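Local coordinates for protein acyl-CoA dehydrogenase (Thermus thermophilus, PDB 2Z1Q) that probably oxidises acyl-CoA thioesters to 2,3-dehydroacyl-CoA, using a bound FAD and passing the electrons to an acceptor, at residues L148-S153 / G177-I182; L214-E219 / R231-E236. All blocks are in the same frame, centred on the assembly; numbering follows the deposited sequence.

Contact 1 of 2, residues L148-S153 / G177-I182. With FAD (flavin-adenine dinucleotide), chain D.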
loop_
_atom_site.group_PDB
_atom_site.type_symbol
_atom_site.label_atom_id
_atom_site.label_comp_id
_atom_site.label_asym_id
_atom_site.label_seq_id
_atom_site.Cartn_x
_atom_site.Cartn_y
_atom_site.Cartn_z
ATOM N N LEU B 148 22.975 12.274 -10.605
ATOM C CA LEU B 148 22.652 11.761 -11.911
ATOM C C LEU B 148 21.302 12.259 -12.412
ATOM O O LEU B 148 21.199 12.777 -13.511
ATOM C CB LEU B 148 22.668 10.237 -11.868
ATOM C CG LEU B 148 22.217 9.531 -13.144
ATOM C CD1 LEU B 148 22.950 10.142 -14.319
ATOM C CD2 LEU B 148 22.489 8.035 -13.055
ATOM N N THR B 149 20.278 12.089 -11.586
ATOM C CA THR B 149 18.922 12.486 -11.937
ATOM C C THR B 149 18.745 13.993 -12.155
ATOM O O THR B 149 19.386 14.805 -11.500
ATOM C CB THR B 149 17.935 12.004 -10.843
ATOM O OG1 THR B 149 17.930 10.572 -10.804
ATOM C CG2 THR B 149 16.528 12.501 -11.130
ATOM N N GLU B 150 17.873 14.350 -13.091
ATOM C CA GLU B 150 17.583 15.753 -13.384
ATOM C C GLU B 150 16.064 15.923 -13.470
ATOM O O GLU B 150 15.332 14.938 -13.589
ATOM C CB GLU B 150 18.249 16.181 -14.703
ATOM C CG GLU B 150 19.776 16.020 -14.687
ATOM C CD GLU B 150 20.462 16.625 -15.904
ATOM O OE1 GLU B 150 19.795 17.305 -16.712
ATOM O OE2 GLU B 150 21.686 16.422 -16.045
ATOM N N PRO B 151 15.571 17.170 -13.383
ATOM C CA PRO B 151 14.130 17.444 -13.452
ATOM C C PRO B 151 13.448 16.723 -14.626
ATOM O O PRO B 151 12.386 16.115 -14.456
ATOM C CB PRO B 151 14.075 18.971 -13.563
ATOM C CG PRO B 151 15.276 19.395 -12.746
ATOM C CD PRO B 151 16.343 18.407 -13.149
ATOM N N GLY B 152 14.064 16.768 -15.805
ATOM C CA GLY B 152 13.481 16.103 -16.955
ATOM C C GLY B 152 13.915 14.654 -17.181
ATOM O O GLY B 152 13.317 13.948 -17.993
ATOM N N SER B 153 14.941 14.193 -16.468
ATOM C CA SER B 153 15.408 12.820 -16.667
ATOM C C SER B 153 15.577 12.006 -15.386
ATOM O O SER B 153 16.346 12.376 -14.499
ATOM C CB SER B 153 16.736 12.834 -17.437
ATOM O OG SER B 153 17.738 13.538 -16.721
ATOM N N GLY B 177 23.917 23.075 -15.410
ATOM C CA GLY B 177 22.765 22.190 -15.414
ATOM C C GLY B 177 22.107 22.098 -14.057
ATOM O O GLY B 177 22.530 22.764 -13.102
ATOM N N VAL B 178 21.070 21.274 -13.966
ATOM C CA VAL B 178 20.335 21.076 -12.717
ATOM C C VAL B 178 20.208 19.584 -12.431
ATOM O O VAL B 178 19.834 18.809 -13.310
ATOM C CB VAL B 178 18.915 21.676 -12.813
ATOM C CG1 VAL B 178 18.145 21.432 -11.521
ATOM C CG2 VAL B 178 19.001 23.174 -13.118
ATOM N N LYS B 179 20.543 19.184 -11.206
ATOM C CA LYS B 179 20.446 17.783 -10.795
ATOM C C LYS B 179 19.347 17.719 -9.730
ATOM O O LYS B 179 19.359 18.478 -8.764
ATOM C CB LYS B 179 21.780 17.300 -10.232
ATOM C CG LYS B 179 22.991 17.699 -11.061
ATOM C CD LYS B 179 22.927 17.198 -12.494
ATOM C CE LYS B 179 23.026 15.690 -12.593
ATOM N NZ LYS B 179 22.969 15.237 -14.018
ATOM N N GLN B 180 18.408 16.801 -9.918
ATOM C CA GLN B 180 17.254 16.656 -9.041
ATOM C C GLN B 180 17.303 15.532 -8.006
ATOM O O GLN B 180 17.738 14.411 -8.302
ATOM C CB GLN B 180 16.010 16.457 -9.917
ATOM C CG GLN B 180 14.701 16.622 -9.176
ATOM C CD GLN B 180 14.314 18.075 -9.010
ATOM O OE1 GLN B 180 13.479 18.597 -9.748
ATOM N NE2 GLN B 180 14.933 18.745 -8.045
ATOM N N TRP B 181 16.823 15.833 -6.799
ATOM C CA TRP B 181 16.759 14.865 -5.701
ATOM C C TRP B 181 18.124 14.297 -5.280
ATOM O O TRP B 181 18.313 13.093 -5.348
ATOM C CB TRP B 181 15.872 13.663 -6.092
ATOM C CG TRP B 181 14.402 13.907 -6.389
ATOM C CD1 TRP B 181 13.772 13.749 -7.598
ATOM C CD2 TRP B 181 13.378 14.274 -5.454
ATOM N NE1 TRP B 181 12.427 13.993 -7.471
ATOM C CE2 TRP B 181 12.155 14.316 -6.166
ATOM C CE3 TRP B 181 13.372 14.568 -4.083
ATOM C CZ2 TRP B 181 10.943 14.641 -5.555
ATOM C CZ3 TRP B 181 12.161 14.894 -3.474
ATOM C CH2 TRP B 181 10.964 14.927 -4.213
ATOM N N ILE B 182 19.062 15.123 -4.836
ATOM C CA ILE B 182 20.374 14.590 -4.448
ATOM C C ILE B 182 20.469 14.264 -2.960
ATOM O O ILE B 182 20.470 15.162 -2.128
ATOM C CB ILE B 182 21.498 15.588 -4.815
ATOM C CG1 ILE B 182 21.695 15.594 -6.317
ATOM C CG2 ILE B 182 22.809 15.200 -4.168
ATOM C CD1 ILE B 182 20.553 16.162 -7.060
HETATM P PA FAD D . 9.026 9.273 -13.514
HETATM O O1A FAD D . 8.919 9.496 -12.094
HETATM O O2A FAD D . 9.854 10.212 -14.506
HETATM O O5B FAD D . 8.781 7.806 -14.006
HETATM C C5B FAD D . 7.381 7.532 -14.022
HETATM C C4B FAD D . 7.402 6.162 -14.662
HETATM O O4B FAD D . 8.520 5.375 -14.763
HETATM C C3B FAD D . 6.114 5.221 -14.616
HETATM O O3B FAD D . 5.144 5.641 -15.583
HETATM C C2B FAD D . 6.936 3.917 -14.977
HETATM O O2B FAD D . 6.205 2.875 -15.631
HETATM C C1B FAD D . 7.875 4.744 -15.807
HETATM N N9A FAD D . 8.731 4.213 -16.825
HETATM C C8A FAD D . 9.942 4.780 -17.100
HETATM N N7A FAD D . 10.512 4.168 -18.072
HETATM C C5A FAD D . 9.723 3.151 -18.477
HETATM C C6A FAD D . 9.821 2.152 -19.492
HETATM N N6A FAD D . 10.940 2.107 -20.298
HETATM N N1A FAD D . 8.793 1.267 -19.618
HETATM C C2A FAD D . 7.707 1.328 -18.854
HETATM N N3A FAD D . 7.596 2.251 -17.920
HETATM C C4A FAD D . 8.540 3.177 -17.682
HETATM N N1 FAD D . 19.032 10.536 -7.752
HETATM C C2 FAD D . 20.382 10.558 -7.778
HETATM O O2 FAD D . 20.939 10.660 -8.860
HETATM N N3 FAD D . 21.143 10.493 -6.657
HETATM C C4 FAD D . 20.591 10.400 -5.398
HETATM O O4 FAD D . 21.273 10.348 -4.405
HETATM C C4X FAD D . 19.110 10.389 -5.296
HETATM N N5 FAD D . 18.466 10.338 -4.118
HETATM C C5X FAD D . 17.110 10.374 -4.053
HETATM C C6 FAD D . 16.425 10.383 -2.786
HETATM C C7 FAD D . 15.023 10.467 -2.748
HETATM C C7M FAD D . 14.314 10.503 -1.408
HETATM C C8 FAD D . 14.267 10.524 -3.963
HETATM C C8M FAD D . 12.759 10.625 -3.965
HETATM C C9 FAD D . 14.912 10.505 -5.180
HETATM C C9A FAD D . 16.337 10.437 -5.258
HETATM N N10 FAD D . 16.975 10.461 -6.518
HETATM C C10 FAD D . 18.354 10.457 -6.590
HETATM C "C1'" FAD D . 16.112 10.537 -7.669
HETATM C "C2'" FAD D . 15.879 9.207 -8.400
HETATM O "O2'" FAD D . 17.082 8.721 -8.977
HETATM C "C3'" FAD D . 14.856 9.609 -9.413
HETATM O "O3'" FAD D . 13.677 10.051 -8.681
HETATM C "C4'" FAD D . 14.398 8.517 -10.339
HETATM O "O4'" FAD D . 15.442 7.985 -11.158
HETATM C "C5'" FAD D . 13.342 9.230 -11.104
HETATM O "O5'" FAD D . 12.686 8.476 -11.993
HETATM P P FAD D . 11.496 9.497 -12.332
HETATM O O1P FAD D . 10.883 9.905 -11.040
HETATM O O2P FAD D . 12.065 10.817 -13.096
HETATM O O3P FAD D . 10.479 8.589 -13.231
HETATM O O HOH W 1 20.216 20.168 -16.167
#
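K179 starts with CG beside its backbone N (chi1 -45°) and bends again at chi2 and chi3, which curls the ammonium back to E150, whose own chain runs extended beyond CG. The two side chains cross at a slant, and NZ of K179 meets OE2 of E150 at 2.7 Å, on the anti lone pair, in a salt bridge. NZ of K179 also donates to O of L148 from above the carbonyl plane (3.1 Å), and the carbonyl O of F194 is a further acceptor, so at least three oxygens grip this buried charge. The other carboxylate oxygen of E150, OE1, reaches V178 N through a water. N of Q180 donates to O of T149 at 2.7 Å, again from above the carbonyl plane, while CG of P151 rests against CG1 of V178 (3.7 Å). These bonds probably help to place the 148-150 backbone, where N of T149 hydrogen-bonds FAD O2 almost straight (3.1 Å, 174°). L148 N donates to the same flavin oxygen, and the hydroxyl OG1 of T149 shares a hydrogen bond with the ribityl O2' of FAD (2.7 Å). One face of the W181 indole lies against the flavin methyl C8M. R289 of the second subunit hydrogen-bonds O of P151. This is the flavin-binding loop of the acyl-CoA dehydrogenase beta-domain: it follows strand 144-147 and sits on strand 172-183, which pairs with strand 230-235.

Contact 2 of 2, residues L214-E219 / R231-E236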
loop_
_atom_site.group_PDB
_atom_site.type_symbol
_atom_site.label_atom_id
_atom_site.label_comp_id
_atom_site.label_asym_id
_atom_site.label_seq_id
_atom_site.Cartn_x
_atom_site.Cartn_y
_atom_site.Cartn_z
ATOM N N LEU B 214 28.399 26.322 -7.664
ATOM C CA LEU B 214 27.596 25.184 -7.234
ATOM C C LEU B 214 26.756 25.601 -6.037
ATOM O O LEU B 214 27.292 26.025 -5.023
ATOM C CB LEU B 214 28.494 24.021 -6.825
ATOM C CG LEU B 214 27.734 22.752 -6.450
ATOM C CD1 LEU B 214 27.401 21.952 -7.698
ATOM C CD2 LEU B 214 28.587 21.928 -5.513
ATOM N N SER B 215 25.441 25.469 -6.161
ATOM C CA SER B 215 24.532 25.846 -5.078
ATOM C C SER B 215 23.491 24.751 -4.845
ATOM O O SER B 215 23.381 23.822 -5.633
ATOM C CB SER B 215 23.828 27.164 -5.416
ATOM O OG SER B 215 23.116 27.043 -6.635
ATOM N N PHE B 216 22.712 24.869 -3.778
ATOM C CA PHE B 216 21.717 23.845 -3.474
ATOM C C PHE B 216 20.346 24.417 -3.135
ATOM O O PHE B 216 20.249 25.436 -2.455
ATOM C CB PHE B 216 22.203 22.996 -2.301
ATOM C CG PHE B 216 23.685 22.741 -2.311
ATOM C CD1 PHE B 216 24.567 23.651 -1.740
ATOM C CD2 PHE B 216 24.200 21.596 -2.908
ATOM C CE1 PHE B 216 25.942 23.426 -1.761
ATOM C CE2 PHE B 216 25.568 21.363 -2.936
ATOM C CZ PHE B 216 26.443 22.278 -2.361
ATOM N N GLY B 217 19.284 23.769 -3.602
ATOM C CA GLY B 217 17.954 24.253 -3.283
ATOM C C GLY B 217 17.620 23.820 -1.861
ATOM O O GLY B 217 18.375 23.047 -1.272
ATOM N N PRO B 218 16.505 24.297 -1.280
ATOM C CA PRO B 218 16.111 23.931 0.083
ATOM C C PRO B 218 15.821 22.444 0.202
ATOM O O PRO B 218 15.655 21.749 -0.811
ATOM C CB PRO B 218 14.867 24.781 0.325
ATOM C CG PRO B 218 14.274 24.876 -1.032
ATOM C CD PRO B 218 15.462 25.111 -1.929
ATOM N N GLU B 219 15.768 21.963 1.437
ATOM C CA GLU B 219 15.502 20.558 1.698
ATOM C C GLU B 219 14.162 20.153 1.062
ATOM O O GLU B 219 13.141 20.820 1.256
ATOM C CB GLU B 219 15.483 20.310 3.214
ATOM C CG GLU B 219 16.884 20.132 3.847
ATOM C CD GLU B 219 17.670 18.984 3.231
ATOM O OE1 GLU B 219 17.038 17.977 2.849
ATOM O OE2 GLU B 219 18.910 19.079 3.125
ATOM N N ARG B 231 18.317 17.459 -1.645
ATOM C CA ARG B 231 18.212 18.801 -2.192
ATOM C C ARG B 231 18.487 18.781 -3.674
ATOM O O ARG B 231 18.997 17.806 -4.225
ATOM C CB ARG B 231 19.220 19.749 -1.522
ATOM C CG ARG B 231 18.939 20.124 -0.068
ATOM C CD ARG B 231 20.211 20.674 0.593
ATOM N NE ARG B 231 19.982 21.196 1.941
ATOM C CZ ARG B 231 19.718 22.470 2.220
ATOM N NH1 ARG B 231 19.642 23.372 1.245
ATOM N NH2 ARG B 231 19.533 22.846 3.480
ATOM N N GLN B 232 18.152 19.878 -4.327
ATOM C CA GLN B 232 18.392 20.012 -5.746
ATOM C C GLN B 232 19.778 20.645 -5.845
ATOM O O GLN B 232 20.102 21.553 -5.078
ATOM C CB GLN B 232 17.342 20.931 -6.345
ATOM C CG GLN B 232 17.335 20.983 -7.826
ATOM C CD GLN B 232 16.279 21.926 -8.334
ATOM O OE1 GLN B 232 16.363 23.133 -8.125
ATOM N NE2 GLN B 232 15.271 21.382 -9.004
ATOM N N VAL B 233 20.613 20.138 -6.745
ATOM C CA VAL B 233 21.949 20.699 -6.913
ATOM C C VAL B 233 21.995 21.479 -8.222
ATOM O O VAL B 233 21.719 20.930 -9.287
ATOM C CB VAL B 233 23.042 19.594 -6.920
ATOM C CG1 VAL B 233 24.406 20.211 -7.185
ATOM C CG2 VAL B 233 23.060 18.871 -5.580
ATOM N N ILE B 234 22.334 22.761 -8.137
ATOM C CA ILE B 234 22.402 23.616 -9.314
ATOM C C ILE B 234 23.846 23.899 -9.724
ATOM O O ILE B 234 24.704 24.099 -8.874
ATOM C CB ILE B 234 21.685 24.966 -9.043
ATOM C CG1 ILE B 234 20.191 24.725 -8.799
ATOM C CG2 ILE B 234 21.916 25.925 -10.207
ATOM C CD1 ILE B 234 19.432 25.953 -8.322
ATOM N N LEU B 235 24.125 23.907 -11.023
ATOM C CA LEU B 235 25.474 24.204 -11.493
ATOM C C LEU B 235 25.469 25.379 -12.455
ATOM O O LEU B 235 24.983 25.268 -13.575
ATOM C CB LEU B 235 26.103 23.007 -12.202
ATOM C CG LEU B 235 26.371 21.746 -11.393
ATOM C CD1 LEU B 235 25.125 20.868 -11.338
ATOM C CD2 LEU B 235 27.506 21.008 -12.065
ATOM N N GLU B 236 26.014 26.501 -11.999
ATOM C CA GLU B 236 26.093 27.709 -12.816
ATOM C C GLU B 236 27.566 27.997 -13.074
ATOM O O GLU B 236 28.264 28.498 -12.199
ATOM C CB GLU B 236 25.450 28.892 -12.087
ATOM C CG GLU B 236 23.972 28.697 -11.759
ATOM C CD GLU B 236 23.397 29.809 -10.891
ATOM O OE1 GLU B 236 22.250 29.657 -10.423
ATOM O OE2 GLU B 236 24.084 30.835 -10.676
HETATM O O HOH W 2 15.868 21.668 -3.619
HETATM O O HOH W 3 20.108 20.072 5.330
#
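S215 and I234 form the hydrogen-bonded pair at the centre of this contact: I234 N donates to S215 O at 2.9 Å, and S215 N returns a bond to I234 O. G217 N continues the pattern to Q232 O (2.8 Å). The apolar packing lies on the face carrying L214, F216, V233 and L235. There CG of L214 lies anti to the backbone N (chi1 -176°), and CD1 of L214 touches CG1 of V233 at 3.5 Å and also CG of L235. The F216 ring runs alongside V233, meeting its CG2 with an edge, and also makes a cation-pi contact with R209. The two strands are an antiparallel pair within the beta-domain of the acyl-CoA dehydrogenase fold, with strand 172-183 on the other side of strand 230-235. Toward E219, on the solvent side, regular pairing ends and bent hydrogen bonds and waters take over. R231 extends from CG to NE across E219, its guanidinium almost perpendicular to the carboxylate (83°). NE of R231 and OE2 of E219, 2.7 Å apart, form a salt bridge, although the N-H is bent well off line; R231 NH1 likewise gives only a weak bond to G217 O. One water bridges P218 O and Q232 N, and another donates to E219 OE2 while accepting weakly from R231 NH2.

Contact 1 and contact 2 share one sheet, their centres about 10 Å apart, because strand 172-183 of the first is the neighbour of strand 230-235 of the second. Their backbones probably bond directly, K179 N to V233 O and I182 N to R231 O, each at 2.8 Å. Between these points CG of Q232 packs against O of K179 at 3.4 Å. Contact 1 touches the flavin itself, whereas contact 2 lies one strand further out, with the side chain of V233 about 9 Å from FAD. The second subunit reaches contact 1 and helps to complete the FAD site there, but touches neither segment of contact 2.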